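Local coordinates for protein N-(5'-phosphoribosyl)anthranilate isomerase (Thermococcus kodakarensis, PDB 5LHF) that catalyses the third step of tryptophan biosynthesis from chorismate, isomerising N-(5-phospho-beta-D-ribosyl)anthranilate to 1-(2-carboxyphenylamino)-1-deoxy-D-ribulose 5-phosphate, at residues Y147-S150 with A151-K155; L122-I125 with G126-V130. One frame throughout, in Å; residues are numbered along the deposited sequence.

In the fold
Both contacts are local, and both lie on the outer, helical layer of the TIM barrel, the eight-stranded parallel barrel of the TrpF family. Contact 2 comes first along the chain: residues 122-130 cover the last turn of helix 114-126 and the loop leading to strand 132-136. Contact 1 follows that strand, within helix 143-156, which returns the chain to strand 160-162. The two helices are therefore neighbours around the barrel, and the contacts, with centres about 15 Å apart, meet directly: I153 of contact 1 packs against L122 and I125 of contact 2. This apolar seam ties one beta-alpha unit of the barrel to the next.

Contact 1: residues Y147-S150 with A151-K155; sequences YRVS and AIIAK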
ATOM      1  N   TYR A 147       0.622 -15.204   4.963  1.00 17.83           N
ATOM      2  CA  TYR A 147       1.947 -15.235   4.343  1.00 19.94           C
ATOM      3  C   TYR A 147       2.072 -16.383   3.340  1.00 19.47           C
ATOM      4  O   TYR A 147       2.684 -16.227   2.277  1.00 23.48           O
ATOM      5  CB  TYR A 147       3.038 -15.366   5.408  1.00 16.73           C
ATOM      6  CG  TYR A 147       3.320 -14.139   6.258  1.00 16.83           C
ATOM      7  CD1 TYR A 147       2.784 -12.891   5.956  1.00 21.80           C
ATOM      8  CD2 TYR A 147       4.133 -14.243   7.382  1.00 23.90           C
ATOM      9  CE1 TYR A 147       3.062 -11.779   6.762  1.00 25.48           C
ATOM     10  CE2 TYR A 147       4.413 -13.143   8.182  1.00 26.46           C
ATOM     11  CZ  TYR A 147       3.881 -11.925   7.876  1.00 22.70           C
ATOM     12  OH  TYR A 147       4.182 -10.857   8.693  1.00 27.00           O
ATOM     13  N   ARG A 148       1.521 -17.554   3.669  1.00 18.71           N
ATOM     14  CA  ARG A 148       1.619 -18.683   2.745  1.00 16.65           C
ATOM     15  C   ARG A 148       0.885 -18.403   1.443  1.00 17.21           C
ATOM     16  O   ARG A 148       1.356 -18.778   0.362  1.00 22.72           O
ATOM     17  CB  ARG A 148       1.063 -19.949   3.391  1.00 17.91           C
ATOM     18  CG  ARG A 148       1.881 -20.457   4.532  1.00 23.65           C
ATOM     19  CD  ARG A 148       1.079 -21.440   5.346  1.00 36.69           C
ATOM     20  NE  ARG A 148       1.544 -21.523   6.723  1.00 42.43           N
ATOM     21  CZ  ARG A 148       2.623 -22.189   7.110  1.00 48.12           C
ATOM     22  NH1 ARG A 148       3.363 -22.833   6.225  1.00 45.93           N
ATOM     23  NH2 ARG A 148       2.960 -22.209   8.383  1.00 54.36           N
ATOM     24  N   VAL A 149      -0.284 -17.763   1.529  1.00 22.63           N
ATOM     25  CA  VAL A 149      -0.995 -17.353   0.324  1.00 22.29           C
ATOM     26  C   VAL A 149      -0.163 -16.349  -0.459  1.00 17.97           C
ATOM     27  O   VAL A 149       0.030 -16.485  -1.675  1.00 17.61           O
ATOM     28  CB  VAL A 149      -2.373 -16.770   0.688  1.00 28.66           C
ATOM     29  CG1 VAL A 149      -3.053 -16.188  -0.553  1.00 24.77           C
ATOM     30  CG2 VAL A 149      -3.248 -17.832   1.353  1.00 30.48           C
ATOM     31  N   SER A 150       0.347 -15.323   0.233  1.00 16.87           N
ATOM     32  CA  SER A 150       1.057 -14.247  -0.444  1.00 21.71           C
ATOM     33  C   SER A 150       2.312 -14.763  -1.126  1.00 14.95           C
ATOM     34  O   SER A 150       2.679 -14.290  -2.213  1.00 16.16           O
ATOM     35  CB  SER A 150       1.397 -13.139   0.555  1.00 19.08           C
ATOM     36  OG  SER A 150       0.212 -12.640   1.159  1.00 23.89           O
ATOM     37  N   ALA A 151       2.988 -15.736  -0.503  1.00 15.72           N
ATOM     38  CA  ALA A 151       4.197 -16.282  -1.105  1.00 19.65           C
ATOM     39  C   ALA A 151       3.905 -16.916  -2.459  1.00 19.73           C
ATOM     40  O   ALA A 151       4.722 -16.816  -3.381  1.00 22.49           O
ATOM     41  CB  ALA A 151       4.847 -17.294  -0.160  1.00 18.40           C
ATOM     42  N   ILE A 152       2.738 -17.542  -2.611  1.00 26.85           N
ATOM     43  CA  ILE A 152       2.373 -18.101  -3.910  1.00 19.82           C
ATOM     44  C   ILE A 152       2.100 -16.988  -4.919  1.00 26.94           C
ATOM     45  O   ILE A 152       2.535 -17.059  -6.075  1.00 25.33           O
ATOM     46  CB  ILE A 152       1.171 -19.052  -3.762  1.00 26.80           C
ATOM     47  CG1 ILE A 152       1.558 -20.261  -2.901  1.00 29.80           C
ATOM     48  CG2 ILE A 152       0.684 -19.503  -5.130  1.00 27.27           C
ATOM     49  CD1 ILE A 152       0.376 -21.159  -2.503  1.00 29.57           C
ATOM     50  N   ILE A 153       1.388 -15.938  -4.495  1.00 23.80           N
ATOM     51  CA  ILE A 153       1.092 -14.820  -5.385  1.00 21.88           C
ATOM     52  C   ILE A 153       2.374 -14.135  -5.839  1.00 17.72           C
ATOM     53  O   ILE A 153       2.480 -13.686  -6.990  1.00 18.39           O
ATOM     54  CB  ILE A 153       0.150 -13.817  -4.694  1.00 20.04           C
ATOM     55  CG1 ILE A 153      -1.060 -14.520  -4.063  1.00 24.22           C
ATOM     56  CG2 ILE A 153      -0.275 -12.735  -5.679  1.00 21.89           C
ATOM     57  CD1 ILE A 153      -1.970 -15.181  -5.046  1.00 27.94           C
ATOM     58  N   ALA A 154       3.363 -14.026  -4.942  1.00 13.60           N
ATOM     59  CA  ALA A 154       4.571 -13.262  -5.231  1.00 16.80           C
ATOM     60  C   ALA A 154       5.418 -13.901  -6.320  1.00 20.51           C
ATOM     61  O   ALA A 154       6.290 -13.228  -6.876  1.00 20.71           O
ATOM     62  CB  ALA A 154       5.418 -13.091  -3.959  1.00 14.86           C
ATOM     63  N   LYS A 155       5.190 -15.181  -6.630  1.00 19.47           N
ATOM     64  CA  LYS A 155       5.919 -15.816  -7.722  1.00 23.70           C
ATOM     65  C   LYS A 155       5.403 -15.366  -9.085  1.00 26.07           C
ATOM     66  O   LYS A 155       6.162 -15.385 -10.063  1.00 26.18           O
ATOM     67  CB  LYS A 155       5.838 -17.341  -7.596  1.00 22.30           C
ATOM     68  CG  LYS A 155       6.528 -17.869  -6.347  1.00 23.17           C
ATOM     69  CD  LYS A 155       6.317 -19.359  -6.182  1.00 30.74           C
ATOM     70  CE  LYS A 155       6.673 -19.808  -4.779  1.00 37.80           C
ATOM     71  NZ  LYS A 155       6.618 -21.288  -4.648  1.00 44.70           N
TER
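Y147 and A151 are joined by one of three i to i+4 bonds in the second half of helix 143-156. A151 N lies 2.8 Å from Y147 O, with the donor tilted 23° from the carbonyl plane. I153 N reaches V149 O in the carbonyl plane at 3.2 Å. A154 N approaches S150 O nearly end-on, at 2.8 Å. V149 O is also the acceptor of a weak, strongly bent bond from I152 N, so two consecutive amides point at one carbonyl.

The apolar contacts are mostly of methyl and methylene groups against backbone carbonyls. In I153, CG1 stands beside the backbone N (chi1 -49°), which directs this branch back along the helix until CG1 is 3.3 Å from V149 O. The same CG1 meets V149 CG1 loosely, at 4.4 Å. I152 does likewise one residue earlier, its CG1 resting 3.6 Å from R148 O with CD1 a little farther off. The methyl groups of A151 and A154 sit close to the carbonyl oxygens of Y147 and S150, four residues back.

The buried hydroxyl of S150 is satisfied within the helix: OG, placed beside its own backbone N (chi1 -58°), bonds to D146 O, one turn earlier.

The buried side chains of this helix divide between its neighbours. Y147 packs on helix 170-177, its ring set edge-to-face with that of W176, and S150 touches V177 of the same helix. V149 faces P114 and D117 of helix 114-126, which I153 also reaches at L122. Toward the barrel, S150 and I153 both touch L135 of strand 132-136, the strand that precedes this helix in its beta-alpha-beta unit.

Contact 2: residues L122-I125 with G126-V130; sequences LELI and GQYEV
I125 O accepts from two donors: Y128 N donates to it at 3.1 Å in a nearly straight bond (169°), standing above the carbonyl plane, and a water donates to it at 3.0 Å. The same water gives its other bond to Y128 O, 2.7 Å away, and so bridges the two carbonyls where the helix gives way to loop. One residue earlier, Q127 N bonds to L124 O, again from above the carbonyl plane. G126 N keeps the i to i+4 pattern with L122 O, so the bonding tightens to i to i+3 as helix 114-126 ends and the chain heads for barrel strand 132-136.

Q127 runs back beside E123, its CG 3.2 Å from E123 O. E123 folds over in a chain bent at chi2 (81°), and its OE1 receives a weak bond from Q127 NE2 at 3.4 Å, the carboxylate and amide planes 65° apart.

L124 passes obliquely across Q127, its CD1 near Q127 OE1 and 4.2 Å from Y128 CE2. The tyrosine ring presents its edge to L124 O in plane, while its OH bonds to M85 O.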
ATOM      1  N   LEU A 122      -5.547 -15.096  -7.193  1.00 26.90           N
ATOM      2  CA  LEU A 122      -4.965 -14.855  -8.509  1.00 23.11           C
ATOM      3  C   LEU A 122      -6.034 -14.554  -9.548  1.00 22.03           C
ATOM      4  O   LEU A 122      -5.806 -13.748 -10.459  1.00 30.51           O
ATOM      5  CB  LEU A 122      -4.124 -16.058  -8.946  1.00 25.18           C
ATOM      6  CG  LEU A 122      -2.716 -16.134  -8.361  1.00 26.92           C
ATOM      7  CD1 LEU A 122      -2.102 -17.513  -8.585  1.00 34.16           C
ATOM      8  CD2 LEU A 122      -1.836 -15.061  -8.965  1.00 32.08           C
ATOM      9  N   GLU A 123      -7.199 -15.195  -9.447  1.00 27.36           N
ATOM     10  CA  GLU A 123      -8.220 -14.930 -10.453  1.00 34.79           C
ATOM     11  C   GLU A 123      -8.795 -13.527 -10.302  1.00 32.19           C
ATOM     12  O   GLU A 123      -9.131 -12.891 -11.305  1.00 33.94           O
ATOM     13  CB  GLU A 123      -9.324 -15.995 -10.419  1.00 47.51           C
ATOM     14  CG  GLU A 123     -10.096 -16.135  -9.114  1.00 58.05           C
ATOM     15  CD  GLU A 123     -11.211 -15.102  -8.940  1.00 72.94           C
ATOM     16  OE1 GLU A 123     -11.742 -14.599  -9.958  1.00 76.93           O
ATOM     17  OE2 GLU A 123     -11.552 -14.789  -7.777  1.00 73.70           O
ATOM     18  N   LEU A 124      -8.896 -13.018  -9.071  1.00 34.27           N
ATOM     19  CA  LEU A 124      -9.341 -11.637  -8.891  1.00 32.05           C
ATOM     20  C   LEU A 124      -8.295 -10.657  -9.414  1.00 30.41           C
ATOM     21  O   LEU A 124      -8.634  -9.678 -10.086  1.00 31.42           O
ATOM     22  CB  LEU A 124      -9.649 -11.369  -7.416  1.00 29.50           C
ATOM     23  CG  LEU A 124     -10.168  -9.963  -7.076  1.00 33.76           C
ATOM     24  CD1 LEU A 124     -11.400  -9.601  -7.925  1.00 37.66           C
ATOM     25  CD2 LEU A 124     -10.458  -9.822  -5.579  1.00 33.57           C
ATOM     26  N   ILE A 125      -7.017 -10.929  -9.142  1.00 28.59           N
ATOM     27  CA  ILE A 125      -5.943 -10.028  -9.551  1.00 30.26           C
ATOM     28  C   ILE A 125      -5.859  -9.929 -11.071  1.00 29.16           C
ATOM     29  O   ILE A 125      -5.649  -8.842 -11.628  1.00 24.57           O
ATOM     30  CB  ILE A 125      -4.615 -10.495  -8.926  1.00 21.52           C
ATOM     31  CG1 ILE A 125      -4.705 -10.368  -7.403  1.00 14.46           C
ATOM     32  CG2 ILE A 125      -3.439  -9.717  -9.487  1.00 20.65           C
ATOM     33  CD1 ILE A 125      -3.495 -10.927  -6.647  1.00 17.38           C
ATOM     34  N   GLY A 126      -6.027 -11.054 -11.767  1.00 30.67           N
ATOM     35  CA  GLY A 126      -5.973 -11.045 -13.222  1.00 34.26           C
ATOM     36  C   GLY A 126      -6.998 -10.142 -13.884  1.00 37.36           C
ATOM     37  O   GLY A 126      -6.811  -9.751 -15.041  1.00 36.70           O
ATOM     38  N   GLN A 127      -8.070  -9.791 -13.172  1.00 36.74           N
ATOM     39  CA  GLN A 127      -9.118  -8.941 -13.734  1.00 29.42           C
ATOM     40  C   GLN A 127      -8.695  -7.487 -13.899  1.00 36.95           C
ATOM     41  O   GLN A 127      -9.385  -6.743 -14.609  1.00 34.44           O
ATOM     42  CB  GLN A 127     -10.366  -9.009 -12.855  1.00 29.72           C
ATOM     43  CG  GLN A 127     -10.837 -10.422 -12.547  1.00 44.97           C
ATOM     44  CD  GLN A 127     -12.130 -10.444 -11.747  1.00 59.72           C
ATOM     45  OE1 GLN A 127     -12.726  -9.399 -11.485  1.00 66.63           O
ATOM     46  NE2 GLN A 127     -12.568 -11.635 -11.350  1.00 60.42           N
ATOM     47  N   TYR A 128      -7.595  -7.066 -13.271  1.00 30.03           N
ATOM     48  CA  TYR A 128      -7.190  -5.670 -13.258  1.00 29.56           C
ATOM     49  C   TYR A 128      -5.954  -5.450 -14.120  1.00 33.50           C
ATOM     50  O   TYR A 128      -5.130  -6.352 -14.309  1.00 33.69           O
ATOM     51  CB  TYR A 128      -6.911  -5.190 -11.823  1.00 30.68           C
ATOM     52  CG  TYR A 128      -8.158  -5.040 -10.986  1.00 29.30           C
ATOM     53  CD1 TYR A 128      -8.779  -3.801 -10.850  1.00 24.71           C
ATOM     54  CD2 TYR A 128      -8.733  -6.132 -10.352  1.00 24.06           C
ATOM     55  CE1 TYR A 128      -9.930  -3.655 -10.093  1.00 26.22           C
ATOM     56  CE2 TYR A 128      -9.891  -5.996  -9.595  1.00 28.30           C
ATOM     57  CZ  TYR A 128     -10.485  -4.751  -9.472  1.00 28.70           C
ATOM     58  OH  TYR A 128     -11.624  -4.588  -8.722  1.00 32.22           O
ATOM     59  N   GLU A 129      -5.837  -4.233 -14.636  1.00 32.21           N
ATOM     60  CA  GLU A 129      -4.634  -3.754 -15.309  1.00 33.36           C
ATOM     61  C   GLU A 129      -4.114  -2.582 -14.487  1.00 35.88           C
ATOM     62  O   GLU A 129      -4.620  -1.462 -14.608  1.00 30.58           O
ATOM     63  CB  GLU A 129      -4.923  -3.343 -16.752  1.00 40.87           C
ATOM     64  CG  GLU A 129      -5.707  -4.370 -17.565  1.00 56.12           C
ATOM     65  CD  GLU A 129      -6.546  -3.740 -18.653  1.00 67.39           C
ATOM     66  OE1 GLU A 129      -7.787  -3.728 -18.512  1.00 68.01           O
ATOM     67  OE2 GLU A 129      -5.971  -3.253 -19.648  1.00 71.10           O
ATOM     68  N   VAL A 130      -3.114  -2.831 -13.639  1.00 31.86           N
ATOM     69  CA  VAL A 130      -2.602  -1.817 -12.727  1.00 31.24           C
ATOM     70  C   VAL A 130      -1.083  -1.881 -12.696  1.00 28.81           C
ATOM     71  O   VAL A 130      -0.469  -2.886 -13.063  1.00 31.21           O
ATOM     72  CB  VAL A 130      -3.182  -1.972 -11.302  1.00 27.64           C
ATOM     73  CG1 VAL A 130      -4.626  -1.495 -11.286  1.00 22.90           C
ATOM     74  CG2 VAL A 130      -3.105  -3.423 -10.848  1.00 29.16           C
TER
HETATM   75  O   HOH W   1      -3.240  -7.828 -13.042  1.00 35.03           O